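Local coordinates for protein alkyl hydroperoxide reductase/ Thiol specific antioxidant/ Mal allergen (Burkholderia ambifaria, PDB 5ENU) that probably reduces hydrogen peroxide and organic hydroperoxides as a thiol-dependent peroxiredoxin of the AhpC/TSA family, built on a thioredoxin-like fold, at residues F20-I29 with P96-L105. Numbering follows the deposited sequence. Where two conformers were deposited one is given.
Sequences FTAPATGGDI and PLISDADEAL
T25 grips the backbone of L97 with two groups. Its N donates to L97 O, and its OG1 accepts from L97 N at 3.0 Å, nearly straight at 168°. A chi1 of 58° sets OG1 between the backbone N and the carbonyl carbon of T25, facing the N-H of L97. On the other side of the A24-I98 pair, S99 N donates to P23 O at 2.9 Å. A24 and I98 thus form a single antiparallel beta bridge, a non-hydrogen-bonded pair with CA atoms 4.0 Å apart.

The side chain of I98 runs from this bridge towards F20. Its CB lies against P23 O. I98 CG2 meets P23 O as well as A22 CB, the latter 3.6 Å away. I98 CG1 packs on A24 CB at 3.9 Å. I98 CD1 lies obliquely to the F20 ring, a loose 4.4 Å from F20 CE1. L105 completes this apolar patch: its CD2 lies over a face of the F20 ring, a CH-pi contact. Beside I98, I29 CD1 touches P96 CB at 3.7 Å.

The loop joining strands 21-22 and 29-30 is bonded to strand 97-99 through P23 and T25. Strand 97-99 pairs in parallel with strand 71-77 in the central thioredoxin-like sheet. Helix 81-91 meets T25 and L97, while helix 104-109 packs on F20.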
ATOM      1  N   PHE A  20       3.740 -10.413  -7.771  1.00 14.29           N
ATOM      2  CA  PHE A  20       2.453  -9.938  -8.252  1.00 13.78           C
ATOM      3  C   PHE A  20       2.686  -8.866  -9.308  1.00 11.20           C
ATOM      4  O   PHE A  20       3.743  -8.233  -9.344  1.00 11.91           O
ATOM      5  CB  PHE A  20       1.577  -9.395  -7.106  1.00 14.15           C
ATOM      6  CG  PHE A  20       2.172  -8.217  -6.355  1.00 13.01           C
ATOM      7  CD1 PHE A  20       2.095  -6.924  -6.870  1.00 13.12           C
ATOM      8  CD2 PHE A  20       2.766  -8.401  -5.103  1.00 13.06           C
ATOM      9  CE1 PHE A  20       2.615  -5.837  -6.171  1.00 14.30           C
ATOM     10  CE2 PHE A  20       3.289  -7.319  -4.389  1.00 13.01           C
ATOM     11  CZ  PHE A  20       3.218  -6.033  -4.932  1.00 14.29           C
ATOM     12  N   THR A  21       1.663  -8.644 -10.142  1.00 12.12           N
ATOM     13  CA  THR A  21       1.630  -7.546 -11.101  1.00 11.21           C
ATOM     14  C   THR A  21       0.232  -6.953 -11.079  1.00 11.70           C
ATOM     15  O   THR A  21      -0.747  -7.689 -10.973  1.00 13.44           O
ATOM     16  CB  THR A  21       1.958  -8.042 -12.512  1.00 12.67           C
ATOM     17  OG1 THR A  21       3.202  -8.755 -12.483  1.00 18.09           O
ATOM     18  CG2 THR A  21       2.107  -6.893 -13.456  1.00 12.24           C
ATOM     19  N   ALA A  22       0.125  -5.631 -11.161  1.00 11.24           N
ATOM     20  CA  ALA A  22      -1.186  -5.008 -11.036  1.00 10.60           C
ATOM     21  C   ALA A  22      -1.211  -3.705 -11.820  1.00 10.59           C
ATOM     22  O   ALA A  22      -0.165  -3.065 -12.020  1.00 11.28           O
ATOM     23  CB  ALA A  22      -1.539  -4.732  -9.567  1.00 12.34           C
ATOM     24  N   PRO A  23      -2.399  -3.258 -12.240  1.00 12.28           N
ATOM     25  CA  PRO A  23      -2.504  -1.972 -12.934  1.00 11.70           C
ATOM     26  C   PRO A  23      -2.239  -0.823 -11.968  1.00 10.54           C
ATOM     27  O   PRO A  23      -2.593  -0.867 -10.786  1.00 11.08           O
ATOM     28  CB  PRO A  23      -3.963  -1.949 -13.421  1.00 13.79           C
ATOM     29  CG  PRO A  23      -4.460  -3.365 -13.261  1.00 16.24           C
ATOM     30  CD  PRO A  23      -3.705  -3.923 -12.117  1.00 15.18           C
ATOM     31  N   ALA A  24      -1.631   0.238 -12.485  1.00 10.20           N
ATOM     32  CA  ALA A  24      -1.310   1.381 -11.646  1.00 11.50           C
ATOM     33  C   ALA A  24      -1.320   2.653 -12.476  1.00 10.55           C
ATOM     34  O   ALA A  24      -1.301   2.618 -13.710  1.00 11.15           O
ATOM     35  CB  ALA A  24       0.064   1.224 -10.983  1.00 11.71           C
ATOM     36  N   THR A  25      -1.356   3.790 -11.776  1.00 10.30           N
ATOM     37  CA  THR A  25      -1.124   5.067 -12.435  1.00 11.93           C
ATOM     38  C   THR A  25       0.213   5.000 -13.159  1.00 14.94           C
ATOM     39  O   THR A  25       1.202   4.494 -12.616  1.00 17.35           O
ATOM     40  CB  THR A  25      -1.118   6.201 -11.401  1.00 11.48           C
ATOM     41  OG1 THR A  25      -0.117   5.951 -10.407  1.00 11.60           O
ATOM     42  CG2 THR A  25      -2.477   6.346 -10.732  1.00 12.43           C
ATOM     43  N   GLY A  26       0.217   5.424 -14.418  1.00 16.14           N
ATOM     44  CA  GLY A  26       1.421   5.394 -15.223  1.00 19.23           C
ATOM     45  C   GLY A  26       1.772   4.056 -15.842  1.00 21.45           C
ATOM     46  O   GLY A  26       2.783   3.971 -16.554  1.00 24.68           O
ATOM     47  N   GLY A  27       0.986   3.015 -15.612  1.00 18.02           N
ATOM     48  CA  GLY A  27       1.278   1.703 -16.152  1.00 17.40           C
ATOM     49  C   GLY A  27       1.444   0.658 -15.062  1.00 17.59           C
ATOM     50  O   GLY A  27       1.547   0.950 -13.871  1.00 19.06           O
ATOM     51  N   ASP A  28       1.512  -0.577 -15.512  1.00 16.16           N
ATOM     52  CA  ASP A  28       1.470  -1.706 -14.608  1.00 15.00           C
ATOM     53  C   ASP A  28       2.767  -1.810 -13.819  1.00 12.71           C
ATOM     54  O   ASP A  28       3.850  -1.438 -14.293  1.00 13.92           O
ATOM     55  CB  ASP A  28       1.244  -2.981 -15.414  1.00 16.43           C
ATOM     56  CG  ASP A  28       2.389  -3.284 -16.388  1.00 20.94           C
ATOM     57  OD1 ASP A  28       2.848  -2.390 -17.157  1.00 23.60           O
ATOM     58  OD2 ASP A  28       2.811  -4.452 -16.409  1.00 23.16           O
ATOM     59  N   ILE A  29       2.650  -2.336 -12.600  1.00 10.41           N
ATOM     60  CA  ILE A  29       3.783  -2.513 -11.702  1.00  9.08           C
ATOM     61  C   ILE A  29       3.837  -3.967 -11.270  1.00  9.82           C
ATOM     62  O   ILE A  29       2.818  -4.531 -10.858  1.00 10.63           O
ATOM     63  CB  ILE A  29       3.647  -1.620 -10.455  1.00 10.06           C
ATOM     64  CG1 ILE A  29       3.697  -0.155 -10.875  1.00 10.96           C
ATOM     65  CG2 ILE A  29       4.740  -1.966  -9.426  1.00 11.57           C
ATOM     66  CD1 ILE A  29       3.407   0.825  -9.754  1.00 12.47           C
ATOM     67  N   PRO A  96       3.280   6.151  -7.268  1.00  9.53           N
ATOM     68  CA  PRO A  96       2.156   5.517  -7.974  1.00  9.86           C
ATOM     69  C   PRO A  96       1.068   5.017  -7.036  1.00  9.90           C
ATOM     70  O   PRO A  96       1.293   4.764  -5.854  1.00  9.01           O
ATOM     71  CB  PRO A  96       2.798   4.309  -8.682  1.00 11.79           C
ATOM     72  CG  PRO A  96       4.275   4.407  -8.439  1.00 12.83           C
ATOM     73  CD  PRO A  96       4.500   5.322  -7.286  1.00 10.85           C
ATOM     74  N   LEU A  97      -0.125   4.839  -7.611  1.00  9.54           N
ATOM     75  CA  LEU A  97      -1.250   4.186  -6.945  1.00  7.91           C
ATOM     76  C   LEU A  97      -1.664   2.972  -7.773  1.00  8.10           C
ATOM     77  O   LEU A  97      -1.980   3.111  -8.962  1.00  9.72           O
ATOM     78  CB  LEU A  97      -2.446   5.140  -6.817  1.00  8.61           C
ATOM     79  CG  LEU A  97      -2.194   6.427  -6.026  1.00  8.91           C
ATOM     80  CD1 LEU A  97      -3.446   7.310  -6.099  1.00 10.28           C
ATOM     81  CD2 LEU A  97      -1.803   6.137  -4.558  1.00  9.34           C
ATOM     82  N   ILE A  98      -1.698   1.796  -7.135  1.00  7.53           N
ATOM     83  CA  ILE A  98      -2.179   0.569  -7.781  1.00  8.72           C
ATOM     84  C   ILE A  98      -3.700   0.506  -7.679  1.00  7.36           C
ATOM     85  O   ILE A  98      -4.266   0.734  -6.596  1.00  8.70           O
ATOM     86  CB  ILE A  98      -1.535  -0.672  -7.130  1.00  8.65           C
ATOM     87  CG1 ILE A  98      -0.093  -0.843  -7.638  1.00  9.50           C
ATOM     88  CG2 ILE A  98      -2.368  -1.914  -7.412  1.00  9.87           C
ATOM     89  CD1 ILE A  98       0.722  -1.923  -6.894  1.00 10.38           C
ATOM     90  N   SER A  99      -4.356   0.188  -8.794  1.00  7.69           N
ATOM     91  CA  SER A  99      -5.796  -0.081  -8.809  1.00  8.08           C
ATOM     92  C   SER A  99      -6.010  -1.576  -8.595  1.00  8.26           C
ATOM     93  O   SER A  99      -5.806  -2.382  -9.506  1.00 10.08           O
ATOM     94  CB  SER A  99      -6.427   0.366 -10.125  1.00  9.44           C
ATOM     95  OG  SER A  99      -7.786  -0.035 -10.136  1.00 10.69           O
ATOM     96  N   ASP A 100      -6.409  -1.948  -7.390  1.00  8.87           N
ATOM     97  CA  ASP A 100      -6.651  -3.349  -7.049  1.00  8.39           C
ATOM     98  C   ASP A 100      -8.138  -3.662  -7.137  1.00  8.47           C
ATOM     99  O   ASP A 100      -8.731  -4.282  -6.260  1.00  9.12           O
ATOM    100  CB  ASP A 100      -6.103  -3.635  -5.655  1.00  9.75           C
ATOM    101  CG  ASP A 100      -5.943  -5.118  -5.382  1.00  9.80           C
ATOM    102  OD1 ASP A 100      -5.412  -5.847  -6.242  1.00 10.18           O
ATOM    103  OD2 ASP A 100      -6.344  -5.559  -4.292  1.00  8.66           O
ATOM    104  N   ALA A 101      -8.758  -3.236  -8.241  1.00 10.18           N
ATOM    105  CA  ALA A 101     -10.201  -3.425  -8.427  1.00 10.74           C
ATOM    106  C   ALA A 101     -10.625  -4.887  -8.319  1.00 10.12           C
ATOM    107  O   ALA A 101     -11.765  -5.167  -7.915  1.00 12.42           O
ATOM    108  CB  ALA A 101     -10.651  -2.844  -9.774  1.00 12.75           C
ATOM    109  N   ASP A 102      -9.757  -5.826  -8.716  1.00  8.55           N
ATOM    110  CA  ASP A 102     -10.098  -7.246  -8.675  1.00  9.88           C
ATOM    111  C   ASP A 102      -9.665  -7.939  -7.383  1.00  8.56           C
ATOM    112  O   ASP A 102      -9.786  -9.170  -7.288  1.00  9.13           O
ATOM    113  CB  ASP A 102      -9.578  -7.990  -9.913  1.00 10.31           C
ATOM    114  CG  ASP A 102      -8.068  -7.978 -10.023  1.00 12.13           C
ATOM    115  OD1 ASP A 102      -7.365  -7.761  -9.007  1.00 12.95           O
ATOM    116  OD2 ASP A 102      -7.583  -8.220 -11.139  1.00 14.49           O
ATOM    117  N   GLU A 103      -9.128  -7.180  -6.420  1.00  8.37           N
ATOM    118  CA  GLU A 103      -8.791  -7.619  -5.062  1.00  8.56           C
ATOM    119  C   GLU A 103      -7.631  -8.603  -4.989  1.00  8.93           C
ATOM    120  O   GLU A 103      -7.425  -9.214  -3.935  1.00  9.82           O
ATOM    121  CB  GLU A 103      -9.993  -8.152  -4.272  1.00  9.87           C
ATOM    122  CG  GLU A 103     -10.824  -7.046  -3.696  1.00 10.37           C
ATOM    123  CD  GLU A 103     -11.943  -7.520  -2.766  1.00 10.68           C
ATOM    124  OE1 GLU A 103     -11.963  -8.700  -2.355  1.00 10.48           O
ATOM    125  OE2 GLU A 103     -12.812  -6.680  -2.450  1.00 12.22           O
ATOM    126  N   ALA A 104      -6.859  -8.784  -6.065  1.00  9.42           N
ATOM    127  CA  ALA A 104      -5.720  -9.705  -6.002  1.00 10.83           C
ATOM    128  C   ALA A 104      -4.753  -9.340  -4.871  1.00  9.73           C
ATOM    129  O   ALA A 104      -4.337 -10.207  -4.084  1.00 10.83           O
ATOM    130  CB  ALA A 104      -4.986  -9.753  -7.343  1.00 12.00           C
ATOM    131  N   LEU A 105      -4.361  -8.064  -4.771  1.00  9.00           N
ATOM    132  CA  LEU A 105      -3.407  -7.700  -3.724  0.51  9.10           C
ATOM    133  C   LEU A 105      -4.067  -7.675  -2.352  1.00  9.33           C
ATOM    134  O   LEU A 105      -3.442  -8.037  -1.355  1.00  9.94           O
ATOM    135  CB  LEU A 105      -2.755  -6.350  -4.015  0.51  9.77           C
ATOM    136  CG  LEU A 105      -1.559  -6.306  -4.970  0.51 10.75           C
ATOM    137  CD1 LEU A 105      -1.968  -6.692  -6.393  0.51 13.23           C
ATOM    138  CD2 LEU A 105      -0.926  -4.921  -4.934  0.51  9.64           C
TER